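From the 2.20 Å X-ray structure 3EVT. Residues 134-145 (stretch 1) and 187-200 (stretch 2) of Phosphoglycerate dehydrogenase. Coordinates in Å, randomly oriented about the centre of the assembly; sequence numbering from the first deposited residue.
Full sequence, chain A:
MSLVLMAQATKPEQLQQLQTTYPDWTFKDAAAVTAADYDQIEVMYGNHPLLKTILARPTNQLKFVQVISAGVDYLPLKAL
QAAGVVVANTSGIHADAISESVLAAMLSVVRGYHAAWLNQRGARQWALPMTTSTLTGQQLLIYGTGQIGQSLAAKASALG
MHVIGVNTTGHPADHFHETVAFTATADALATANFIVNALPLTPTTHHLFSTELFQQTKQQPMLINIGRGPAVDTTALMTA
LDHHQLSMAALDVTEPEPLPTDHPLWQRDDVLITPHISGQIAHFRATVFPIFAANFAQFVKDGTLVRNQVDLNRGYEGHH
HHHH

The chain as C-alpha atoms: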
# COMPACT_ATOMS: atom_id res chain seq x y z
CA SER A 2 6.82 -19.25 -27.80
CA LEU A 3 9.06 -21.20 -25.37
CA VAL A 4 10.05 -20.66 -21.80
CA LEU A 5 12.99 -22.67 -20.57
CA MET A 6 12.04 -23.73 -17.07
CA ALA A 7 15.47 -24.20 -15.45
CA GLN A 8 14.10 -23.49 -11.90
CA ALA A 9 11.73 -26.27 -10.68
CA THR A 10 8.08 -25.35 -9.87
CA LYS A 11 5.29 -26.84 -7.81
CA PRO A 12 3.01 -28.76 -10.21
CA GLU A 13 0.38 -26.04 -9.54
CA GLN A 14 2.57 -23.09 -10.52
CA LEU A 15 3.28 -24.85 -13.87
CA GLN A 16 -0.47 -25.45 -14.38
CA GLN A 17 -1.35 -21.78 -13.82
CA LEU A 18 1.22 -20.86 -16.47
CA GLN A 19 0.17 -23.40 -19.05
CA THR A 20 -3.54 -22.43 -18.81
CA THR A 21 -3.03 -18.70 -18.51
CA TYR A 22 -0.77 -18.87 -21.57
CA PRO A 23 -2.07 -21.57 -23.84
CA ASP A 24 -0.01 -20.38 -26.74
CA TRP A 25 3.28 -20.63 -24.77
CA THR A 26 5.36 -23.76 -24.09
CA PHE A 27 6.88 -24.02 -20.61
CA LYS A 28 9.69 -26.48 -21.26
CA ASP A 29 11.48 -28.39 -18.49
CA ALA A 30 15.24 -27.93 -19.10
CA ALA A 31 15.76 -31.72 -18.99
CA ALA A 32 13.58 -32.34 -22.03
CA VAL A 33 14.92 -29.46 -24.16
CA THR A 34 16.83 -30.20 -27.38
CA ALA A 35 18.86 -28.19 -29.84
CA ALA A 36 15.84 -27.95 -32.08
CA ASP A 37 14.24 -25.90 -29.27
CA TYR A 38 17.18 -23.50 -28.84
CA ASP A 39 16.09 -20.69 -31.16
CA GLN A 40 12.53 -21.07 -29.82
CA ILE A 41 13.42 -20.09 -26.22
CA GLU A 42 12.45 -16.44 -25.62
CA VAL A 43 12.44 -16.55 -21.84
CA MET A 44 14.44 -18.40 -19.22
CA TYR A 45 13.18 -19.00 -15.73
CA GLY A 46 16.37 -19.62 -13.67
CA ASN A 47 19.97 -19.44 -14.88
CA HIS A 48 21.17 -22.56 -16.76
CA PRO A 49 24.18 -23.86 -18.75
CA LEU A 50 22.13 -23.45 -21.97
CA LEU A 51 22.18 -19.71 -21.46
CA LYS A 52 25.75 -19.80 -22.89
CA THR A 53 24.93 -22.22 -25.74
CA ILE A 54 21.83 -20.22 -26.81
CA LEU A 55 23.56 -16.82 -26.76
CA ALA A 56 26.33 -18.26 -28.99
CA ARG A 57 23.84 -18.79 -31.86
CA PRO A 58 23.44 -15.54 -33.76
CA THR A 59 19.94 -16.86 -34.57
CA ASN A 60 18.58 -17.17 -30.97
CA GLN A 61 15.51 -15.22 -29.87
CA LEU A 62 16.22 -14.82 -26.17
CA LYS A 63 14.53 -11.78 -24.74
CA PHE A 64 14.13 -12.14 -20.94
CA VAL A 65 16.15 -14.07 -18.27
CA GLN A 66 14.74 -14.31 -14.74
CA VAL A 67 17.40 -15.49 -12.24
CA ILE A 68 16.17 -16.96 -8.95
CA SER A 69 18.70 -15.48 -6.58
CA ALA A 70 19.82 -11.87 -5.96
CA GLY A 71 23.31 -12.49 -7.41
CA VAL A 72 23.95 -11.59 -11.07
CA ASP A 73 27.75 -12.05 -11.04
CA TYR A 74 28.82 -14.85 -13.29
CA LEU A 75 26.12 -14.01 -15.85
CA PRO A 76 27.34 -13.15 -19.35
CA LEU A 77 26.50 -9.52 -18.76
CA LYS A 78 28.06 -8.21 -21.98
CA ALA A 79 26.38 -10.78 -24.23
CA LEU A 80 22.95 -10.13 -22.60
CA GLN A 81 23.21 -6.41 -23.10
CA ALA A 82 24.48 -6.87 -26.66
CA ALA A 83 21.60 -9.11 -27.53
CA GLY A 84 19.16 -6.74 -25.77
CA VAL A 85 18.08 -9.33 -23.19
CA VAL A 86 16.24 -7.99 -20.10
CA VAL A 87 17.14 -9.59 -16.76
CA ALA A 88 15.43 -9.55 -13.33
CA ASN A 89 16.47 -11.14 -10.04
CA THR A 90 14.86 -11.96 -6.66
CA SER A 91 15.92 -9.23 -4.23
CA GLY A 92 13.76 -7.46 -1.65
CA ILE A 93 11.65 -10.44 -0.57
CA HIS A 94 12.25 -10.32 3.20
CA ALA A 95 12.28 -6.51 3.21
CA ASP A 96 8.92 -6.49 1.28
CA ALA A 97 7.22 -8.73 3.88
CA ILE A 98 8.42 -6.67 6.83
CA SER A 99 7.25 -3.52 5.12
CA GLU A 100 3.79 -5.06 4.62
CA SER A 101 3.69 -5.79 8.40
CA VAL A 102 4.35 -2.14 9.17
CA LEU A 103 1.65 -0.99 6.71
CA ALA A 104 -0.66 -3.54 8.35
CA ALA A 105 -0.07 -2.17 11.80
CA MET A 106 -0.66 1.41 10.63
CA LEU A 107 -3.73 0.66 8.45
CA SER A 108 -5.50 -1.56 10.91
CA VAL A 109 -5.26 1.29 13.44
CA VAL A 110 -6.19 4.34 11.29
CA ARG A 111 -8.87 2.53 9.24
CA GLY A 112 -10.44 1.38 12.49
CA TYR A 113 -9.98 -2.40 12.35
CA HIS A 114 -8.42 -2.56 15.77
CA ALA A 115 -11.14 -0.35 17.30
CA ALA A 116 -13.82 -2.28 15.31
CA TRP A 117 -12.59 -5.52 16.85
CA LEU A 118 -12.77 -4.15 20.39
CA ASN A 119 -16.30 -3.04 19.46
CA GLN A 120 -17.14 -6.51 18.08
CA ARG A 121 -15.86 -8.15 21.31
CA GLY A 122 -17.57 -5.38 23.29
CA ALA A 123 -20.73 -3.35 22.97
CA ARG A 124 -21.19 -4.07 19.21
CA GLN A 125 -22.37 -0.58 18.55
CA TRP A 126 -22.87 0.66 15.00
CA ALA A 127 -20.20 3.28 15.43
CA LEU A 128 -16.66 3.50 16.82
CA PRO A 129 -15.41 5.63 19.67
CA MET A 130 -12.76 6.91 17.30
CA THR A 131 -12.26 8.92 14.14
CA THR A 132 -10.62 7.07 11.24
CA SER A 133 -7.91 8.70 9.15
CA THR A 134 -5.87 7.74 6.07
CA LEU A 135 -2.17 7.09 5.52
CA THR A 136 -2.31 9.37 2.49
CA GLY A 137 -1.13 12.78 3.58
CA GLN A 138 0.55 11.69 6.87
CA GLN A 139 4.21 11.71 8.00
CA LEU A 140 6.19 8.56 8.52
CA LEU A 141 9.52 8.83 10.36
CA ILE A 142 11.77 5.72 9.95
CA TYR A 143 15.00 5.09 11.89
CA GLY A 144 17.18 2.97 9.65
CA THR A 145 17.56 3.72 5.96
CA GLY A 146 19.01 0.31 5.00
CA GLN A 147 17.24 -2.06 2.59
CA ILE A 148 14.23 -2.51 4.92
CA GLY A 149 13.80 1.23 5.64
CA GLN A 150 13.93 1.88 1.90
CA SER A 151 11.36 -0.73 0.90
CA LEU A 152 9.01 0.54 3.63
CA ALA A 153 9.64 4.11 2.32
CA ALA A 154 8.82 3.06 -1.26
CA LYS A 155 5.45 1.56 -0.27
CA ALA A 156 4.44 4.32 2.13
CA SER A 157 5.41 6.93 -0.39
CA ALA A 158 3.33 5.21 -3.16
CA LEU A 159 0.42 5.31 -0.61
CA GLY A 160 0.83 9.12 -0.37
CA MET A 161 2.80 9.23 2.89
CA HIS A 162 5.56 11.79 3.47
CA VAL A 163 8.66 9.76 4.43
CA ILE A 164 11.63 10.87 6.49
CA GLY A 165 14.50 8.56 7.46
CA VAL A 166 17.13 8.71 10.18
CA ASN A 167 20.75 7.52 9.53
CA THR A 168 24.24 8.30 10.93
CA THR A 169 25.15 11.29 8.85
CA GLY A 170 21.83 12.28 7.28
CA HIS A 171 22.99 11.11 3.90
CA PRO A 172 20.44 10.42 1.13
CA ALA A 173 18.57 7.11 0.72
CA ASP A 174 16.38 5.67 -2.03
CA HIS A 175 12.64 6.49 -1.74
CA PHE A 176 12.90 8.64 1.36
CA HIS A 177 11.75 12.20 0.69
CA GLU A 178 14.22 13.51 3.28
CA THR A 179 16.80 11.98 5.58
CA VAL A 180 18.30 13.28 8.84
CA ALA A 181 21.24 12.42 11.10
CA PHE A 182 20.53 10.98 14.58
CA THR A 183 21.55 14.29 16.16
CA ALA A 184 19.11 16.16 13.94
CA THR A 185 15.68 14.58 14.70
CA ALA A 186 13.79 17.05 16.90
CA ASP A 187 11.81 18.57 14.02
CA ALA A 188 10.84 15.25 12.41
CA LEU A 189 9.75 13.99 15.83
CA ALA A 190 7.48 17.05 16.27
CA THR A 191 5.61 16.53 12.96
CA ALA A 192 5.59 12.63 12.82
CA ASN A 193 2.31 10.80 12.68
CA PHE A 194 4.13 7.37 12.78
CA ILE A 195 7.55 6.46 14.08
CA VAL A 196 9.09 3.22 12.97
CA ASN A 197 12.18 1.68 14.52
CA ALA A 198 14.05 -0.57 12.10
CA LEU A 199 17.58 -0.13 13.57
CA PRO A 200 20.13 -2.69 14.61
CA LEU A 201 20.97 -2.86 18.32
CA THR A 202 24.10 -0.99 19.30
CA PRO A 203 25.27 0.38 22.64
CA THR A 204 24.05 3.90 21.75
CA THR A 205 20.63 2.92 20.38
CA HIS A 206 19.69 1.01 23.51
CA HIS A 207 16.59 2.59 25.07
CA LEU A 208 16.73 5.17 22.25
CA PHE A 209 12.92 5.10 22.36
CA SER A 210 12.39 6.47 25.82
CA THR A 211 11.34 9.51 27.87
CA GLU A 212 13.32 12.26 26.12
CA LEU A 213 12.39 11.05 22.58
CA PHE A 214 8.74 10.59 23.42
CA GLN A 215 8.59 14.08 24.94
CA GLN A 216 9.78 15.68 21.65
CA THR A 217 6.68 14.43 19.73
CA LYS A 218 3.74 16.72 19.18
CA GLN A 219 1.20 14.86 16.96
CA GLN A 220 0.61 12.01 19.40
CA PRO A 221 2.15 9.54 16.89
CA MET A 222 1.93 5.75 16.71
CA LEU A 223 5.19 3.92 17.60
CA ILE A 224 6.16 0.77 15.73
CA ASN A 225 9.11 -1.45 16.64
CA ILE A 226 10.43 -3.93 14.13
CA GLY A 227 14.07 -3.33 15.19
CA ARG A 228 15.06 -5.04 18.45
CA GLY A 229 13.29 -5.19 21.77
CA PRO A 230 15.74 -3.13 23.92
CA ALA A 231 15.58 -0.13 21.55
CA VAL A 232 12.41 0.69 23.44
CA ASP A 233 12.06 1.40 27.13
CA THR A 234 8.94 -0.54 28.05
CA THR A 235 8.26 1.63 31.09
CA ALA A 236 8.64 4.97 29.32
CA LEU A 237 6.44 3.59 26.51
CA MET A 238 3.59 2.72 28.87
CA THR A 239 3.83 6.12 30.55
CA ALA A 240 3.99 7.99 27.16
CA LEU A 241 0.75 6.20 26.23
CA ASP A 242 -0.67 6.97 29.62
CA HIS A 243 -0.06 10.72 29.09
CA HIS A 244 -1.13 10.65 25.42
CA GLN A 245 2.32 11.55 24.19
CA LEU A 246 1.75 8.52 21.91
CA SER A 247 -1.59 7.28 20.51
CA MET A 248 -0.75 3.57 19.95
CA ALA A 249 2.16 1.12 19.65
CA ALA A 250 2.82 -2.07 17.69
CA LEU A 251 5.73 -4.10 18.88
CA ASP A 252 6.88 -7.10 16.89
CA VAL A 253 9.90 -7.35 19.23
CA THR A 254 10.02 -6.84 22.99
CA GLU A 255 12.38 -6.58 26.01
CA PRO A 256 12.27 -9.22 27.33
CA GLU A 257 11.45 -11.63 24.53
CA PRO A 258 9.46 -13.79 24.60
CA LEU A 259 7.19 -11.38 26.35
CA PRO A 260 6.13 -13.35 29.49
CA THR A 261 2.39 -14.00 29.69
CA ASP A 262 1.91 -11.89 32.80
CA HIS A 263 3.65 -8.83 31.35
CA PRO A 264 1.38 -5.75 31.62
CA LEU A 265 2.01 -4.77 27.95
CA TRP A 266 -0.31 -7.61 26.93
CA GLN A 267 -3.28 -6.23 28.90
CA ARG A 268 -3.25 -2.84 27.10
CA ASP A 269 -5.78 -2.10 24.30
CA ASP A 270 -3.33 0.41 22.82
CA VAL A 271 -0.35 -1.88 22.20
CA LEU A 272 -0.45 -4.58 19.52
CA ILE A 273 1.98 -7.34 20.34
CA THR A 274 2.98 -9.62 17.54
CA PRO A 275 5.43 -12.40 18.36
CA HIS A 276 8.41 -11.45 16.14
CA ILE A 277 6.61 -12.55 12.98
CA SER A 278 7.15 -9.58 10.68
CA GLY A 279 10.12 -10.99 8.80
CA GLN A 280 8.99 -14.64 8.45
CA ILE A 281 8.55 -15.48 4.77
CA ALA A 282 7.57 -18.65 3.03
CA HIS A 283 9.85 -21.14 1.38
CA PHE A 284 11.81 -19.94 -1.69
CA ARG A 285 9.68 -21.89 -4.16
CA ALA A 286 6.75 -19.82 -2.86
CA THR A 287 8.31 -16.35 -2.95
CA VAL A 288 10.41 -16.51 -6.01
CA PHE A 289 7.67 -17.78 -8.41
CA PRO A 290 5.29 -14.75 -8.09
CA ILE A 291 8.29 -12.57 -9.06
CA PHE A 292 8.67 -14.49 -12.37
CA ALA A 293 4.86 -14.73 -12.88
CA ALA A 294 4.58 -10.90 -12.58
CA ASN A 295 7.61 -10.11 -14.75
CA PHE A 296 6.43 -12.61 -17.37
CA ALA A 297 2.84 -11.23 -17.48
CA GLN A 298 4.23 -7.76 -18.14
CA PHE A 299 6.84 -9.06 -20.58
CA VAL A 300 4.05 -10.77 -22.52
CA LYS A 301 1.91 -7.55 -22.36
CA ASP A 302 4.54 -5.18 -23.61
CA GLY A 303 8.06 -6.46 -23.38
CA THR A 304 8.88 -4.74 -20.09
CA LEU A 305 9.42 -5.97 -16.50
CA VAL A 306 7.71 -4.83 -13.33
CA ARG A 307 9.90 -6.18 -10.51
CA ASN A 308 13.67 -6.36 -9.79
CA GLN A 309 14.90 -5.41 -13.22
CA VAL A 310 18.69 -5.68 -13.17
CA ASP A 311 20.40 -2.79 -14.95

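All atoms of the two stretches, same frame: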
# COMPACT_ATOMS: atom_id res chain seq x y z
N THR A 134 -6.52 8.48 7.15
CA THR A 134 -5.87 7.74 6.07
C THR A 134 -4.35 7.87 6.21
O THR A 134 -3.87 8.86 6.79
CB THR A 134 -6.28 8.28 4.66
OG1 THR A 134 -5.99 9.66 4.59
CG2 THR A 134 -7.81 8.09 4.37
N LEU A 135 -3.61 6.90 5.68
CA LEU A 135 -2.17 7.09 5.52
C LEU A 135 -1.82 8.23 4.55
O LEU A 135 -0.88 9.00 4.77
CB LEU A 135 -1.50 5.78 5.06
CG LEU A 135 -1.67 4.60 6.04
CD1 LEU A 135 -0.86 3.42 5.59
CD2 LEU A 135 -1.28 4.99 7.40
N THR A 136 -2.60 8.34 3.47
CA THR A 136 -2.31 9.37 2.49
C THR A 136 -2.26 10.72 3.21
O THR A 136 -3.12 11.04 4.03
CB THR A 136 -3.28 9.37 1.31
OG1 THR A 136 -2.82 10.31 0.31
CG2 THR A 136 -4.70 9.72 1.77
N GLY A 137 -1.20 11.47 2.97
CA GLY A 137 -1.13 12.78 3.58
C GLY A 137 -0.43 12.84 4.93
O GLY A 137 -0.20 13.92 5.41
N GLN A 138 -0.09 11.69 5.54
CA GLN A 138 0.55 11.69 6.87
C GLN A 138 2.08 11.51 6.80
O GLN A 138 2.65 11.22 5.71
CB GLN A 138 -0.14 10.69 7.84
CG GLN A 138 -1.67 10.86 7.97
CD GLN A 138 -2.25 10.29 9.31
OE1 GLN A 138 -1.74 10.61 10.40
NE2 GLN A 138 -3.34 9.46 9.23
N GLN A 139 2.75 11.78 7.93
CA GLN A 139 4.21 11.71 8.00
C GLN A 139 4.66 10.45 8.68
O GLN A 139 4.25 10.13 9.78
CB GLN A 139 4.83 12.85 8.80
CG GLN A 139 4.28 14.19 8.52
CD GLN A 139 5.02 14.86 7.41
OE1 GLN A 139 4.47 15.73 6.71
NE2 GLN A 139 6.28 14.45 7.22
N LEU A 140 5.54 9.75 8.00
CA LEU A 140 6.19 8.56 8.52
C LEU A 140 7.68 8.90 8.76
O LEU A 140 8.40 9.25 7.85
CB LEU A 140 6.05 7.45 7.48
CG LEU A 140 6.79 6.14 7.74
CD1 LEU A 140 6.32 5.59 9.08
CD2 LEU A 140 6.60 5.10 6.62
N LEU A 141 8.12 8.74 10.00
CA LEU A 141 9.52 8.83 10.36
C LEU A 141 10.12 7.43 10.60
O LEU A 141 9.71 6.69 11.51
CB LEU A 141 9.64 9.72 11.63
CG LEU A 141 11.08 9.84 12.18
CD1 LEU A 141 12.06 10.45 11.14
CD2 LEU A 141 11.04 10.67 13.46
N ILE A 142 11.10 7.04 9.78
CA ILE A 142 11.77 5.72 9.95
C ILE A 142 13.25 5.87 10.34
O ILE A 142 14.00 6.56 9.67
CB ILE A 142 11.74 4.87 8.63
CG1 ILE A 142 10.33 4.87 7.98
CG2 ILE A 142 12.30 3.41 8.84
CD1 ILE A 142 10.32 4.36 6.46
N TYR A 143 13.63 5.21 11.43
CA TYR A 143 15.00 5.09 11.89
C TYR A 143 15.61 3.85 11.27
O TYR A 143 15.20 2.71 11.59
CB TYR A 143 15.03 4.96 13.44
CG TYR A 143 14.73 6.25 14.21
CD1 TYR A 143 15.76 6.92 14.90
CD2 TYR A 143 13.43 6.76 14.30
CE1 TYR A 143 15.50 8.06 15.63
CE2 TYR A 143 13.15 7.91 15.02
CZ TYR A 143 14.22 8.56 15.69
OH TYR A 143 13.99 9.73 16.40
N GLY A 144 16.60 4.07 10.41
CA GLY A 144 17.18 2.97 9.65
C GLY A 144 16.83 3.13 8.19
O GLY A 144 15.67 2.90 7.78
N THR A 145 17.81 3.51 7.38
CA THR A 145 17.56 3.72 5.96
C THR A 145 18.28 2.64 5.12
O THR A 145 18.61 2.85 3.93
CB THR A 145 17.91 5.18 5.51
OG1 THR A 145 19.32 5.42 5.68
CG2 THR A 145 17.14 6.21 6.34
N ASP A 187 12.90 18.03 14.83
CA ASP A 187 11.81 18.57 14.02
C ASP A 187 10.89 17.47 13.45
O ASP A 187 9.66 17.61 13.45
CB ASP A 187 12.36 19.42 12.90
CG ASP A 187 12.88 20.75 13.41
OD1 ASP A 187 12.18 21.40 14.23
OD2 ASP A 187 13.97 21.16 12.98
N ALA A 188 11.51 16.41 12.96
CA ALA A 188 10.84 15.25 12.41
C ALA A 188 9.98 14.58 13.46
O ALA A 188 8.83 14.22 13.18
CB ALA A 188 11.84 14.30 11.87
N LEU A 189 10.52 14.47 14.67
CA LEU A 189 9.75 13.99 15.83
C LEU A 189 8.54 14.83 16.20
O LEU A 189 7.56 14.29 16.73
CB LEU A 189 10.63 13.90 17.09
CG LEU A 189 11.66 12.79 17.04
CD1 LEU A 189 12.79 13.11 18.00
CD2 LEU A 189 10.99 11.42 17.32
N ALA A 190 8.63 16.16 16.00
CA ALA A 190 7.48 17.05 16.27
C ALA A 190 6.34 16.90 15.24
O ALA A 190 5.16 16.95 15.60
CB ALA A 190 7.93 18.54 16.39
N THR A 191 6.67 16.70 13.98
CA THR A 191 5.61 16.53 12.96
C THR A 191 5.21 15.07 12.60
O THR A 191 4.24 14.86 11.85
CB THR A 191 6.00 17.26 11.69
OG1 THR A 191 7.23 16.70 11.23
CG2 THR A 191 6.23 18.78 11.98
N ALA A 192 5.94 14.05 13.10
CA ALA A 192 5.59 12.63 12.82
C ALA A 192 4.19 12.15 13.20
O ALA A 192 3.75 12.30 14.34
CB ALA A 192 6.64 11.67 13.43
N ASN A 193 3.47 11.55 12.26
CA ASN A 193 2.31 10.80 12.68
C ASN A 193 2.66 9.33 13.07
O ASN A 193 2.02 8.74 13.94
CB ASN A 193 1.18 10.90 11.64
CG ASN A 193 0.89 12.34 11.25
OD1 ASN A 193 1.38 12.86 10.23
ND2 ASN A 193 0.17 13.03 12.11
N PHE A 194 3.72 8.77 12.48
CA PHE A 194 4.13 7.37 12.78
C PHE A 194 5.65 7.34 12.85
O PHE A 194 6.37 7.94 12.01
CB PHE A 194 3.67 6.40 11.66
CG PHE A 194 2.19 6.46 11.37
CD1 PHE A 194 1.30 5.55 11.97
CD2 PHE A 194 1.69 7.42 10.52
CE1 PHE A 194 -0.03 5.61 11.72
CE2 PHE A 194 0.33 7.48 10.26
CZ PHE A 194 -0.53 6.59 10.88
N ILE A 195 6.13 6.66 13.88
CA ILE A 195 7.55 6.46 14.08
C ILE A 195 7.86 4.97 14.04
O ILE A 195 7.30 4.20 14.79
CB ILE A 195 8.02 7.03 15.42
CG1 ILE A 195 7.74 8.55 15.47
CG2 ILE A 195 9.47 6.62 15.67
CD1 ILE A 195 7.90 9.22 16.87
N VAL A 196 8.74 4.58 13.14
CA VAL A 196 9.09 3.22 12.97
C VAL A 196 10.56 3.02 13.33
O VAL A 196 11.45 3.67 12.79
CB VAL A 196 8.76 2.73 11.50
CG1 VAL A 196 9.27 1.27 11.26
CG2 VAL A 196 7.17 2.83 11.25
N ASN A 197 10.82 2.12 14.28
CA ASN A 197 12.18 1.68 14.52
C ASN A 197 12.53 0.46 13.69
O ASN A 197 11.91 -0.55 13.87
CB ASN A 197 12.42 1.30 15.98
CG ASN A 197 13.85 0.84 16.18
OD1 ASN A 197 14.75 1.48 15.65
ND2 ASN A 197 14.06 -0.30 16.83
N ALA A 198 13.53 0.57 12.82
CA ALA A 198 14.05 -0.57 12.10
C ALA A 198 15.58 -0.64 12.28
O ALA A 198 16.29 -1.14 11.42
CB ALA A 198 13.68 -0.46 10.58
N LEU A 199 16.12 -0.12 13.37
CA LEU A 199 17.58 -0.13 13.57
C LEU A 199 18.13 -1.44 14.10
O LEU A 199 17.41 -2.23 14.75
CB LEU A 199 17.97 0.93 14.58
CG LEU A 199 17.70 2.35 14.16
CD1 LEU A 199 17.70 3.25 15.42
CD2 LEU A 199 18.71 2.79 13.15
N PRO A 200 19.44 -1.65 13.88
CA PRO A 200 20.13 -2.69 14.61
C PRO A 200 20.40 -2.22 16.05
O PRO A 200 20.46 -0.98 16.33
CB PRO A 200 21.46 -2.82 13.85
CG PRO A 200 21.77 -1.40 13.50
CD PRO A 200 20.39 -0.83 13.09
O HOH W 1 7.45 13.96 10.23

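Strands 139-143 and 194-197 run side by side in parallel, their axes 18° apart and 4.8 Å at closest approach. The hydrogen bonds alternate as a parallel ladder requires: Leu141 N to Phe194 O (2.8 Å, 171°), Val196 N to Leu141 O (2.8 Å, 171°), Tyr143 N to Val196 O (3.0 Å, 170°) and Ala198 N to Tyr143 O (3.0 Å, 151°). Leu140 and Ile142 take no part in this ladder through their own N and O; instead their CA atoms lie 3.5 Å from Phe194 O and Val196 O respectively, as CA-H...O contacts.

The ladder begins with a side chain standing in for backbone. Asn193, at chi1 -50° (m), places OD1 2.9 Å from Gln139 N at 169°, while Gln139 O receives both Asn193 N (3.0 Å, 132°) and Phe194 N (3.1 Å, 144°); the bent angles fit an acceptor shared by consecutive amides. Just before it, a type II turn from Leu135 to Gln138 has Gly137 at phi 93°, where a CB would jam against the preceding carbonyl. Gln138 extends from chi1 m through chi2 t, and its NE2 donates to Thr134 O at 2.6 Å. Gln138 OE1 lies 3.2 Å from Asn193 CB, a contact without a hydrogen bond.

On the sheet face carrying Leu140, Ile142, Phe194 and Val196, Leu140 adopts t,p. This brings Leu140 CD1 to 3.8 Å from Phe194 CB and 3.6 Å from Val196 CG2, so one methyl touches two successive same-face residues of the neighbouring strand. Phe194, at chi1 -55° (m), sends its ring back toward the turn, where CZ meets Leu135 CD2 at 3.9 Å.

The other face packs against helix 187-191. Leu141, also t,p, sets both methyls against Ala188 CB, CD1 at 3.9 Å and CD2 at 4.0 Å, and CD2 also lies 3.9 Å from Leu189 CD2, with Leu141 CB 4.0 Å from Ala192 CB. Tyr143, at chi1 -74° (m), spans Ile195, its CE2 4.0 Å from Ile195 CG2, and its OH reaches 3.6 Å from Leu189 CD2, a van der Waals approach.

At the end of strand 194-197, Asn197 in chi1 t accepts Leu199 N on OD1 (3.1 Å, 164°), helping fix the loop in which Leu199 CD1 packs 3.7 Å from Tyr143 CB. At Gly144, an ideal CB would fall a tight 3.1 Å from Ala198 O.

Water 1 links the helix end to the strand, donating to Ala188 O (3.3 Å) and accepting a weak bond from Gln139 NE2 (3.3 Å).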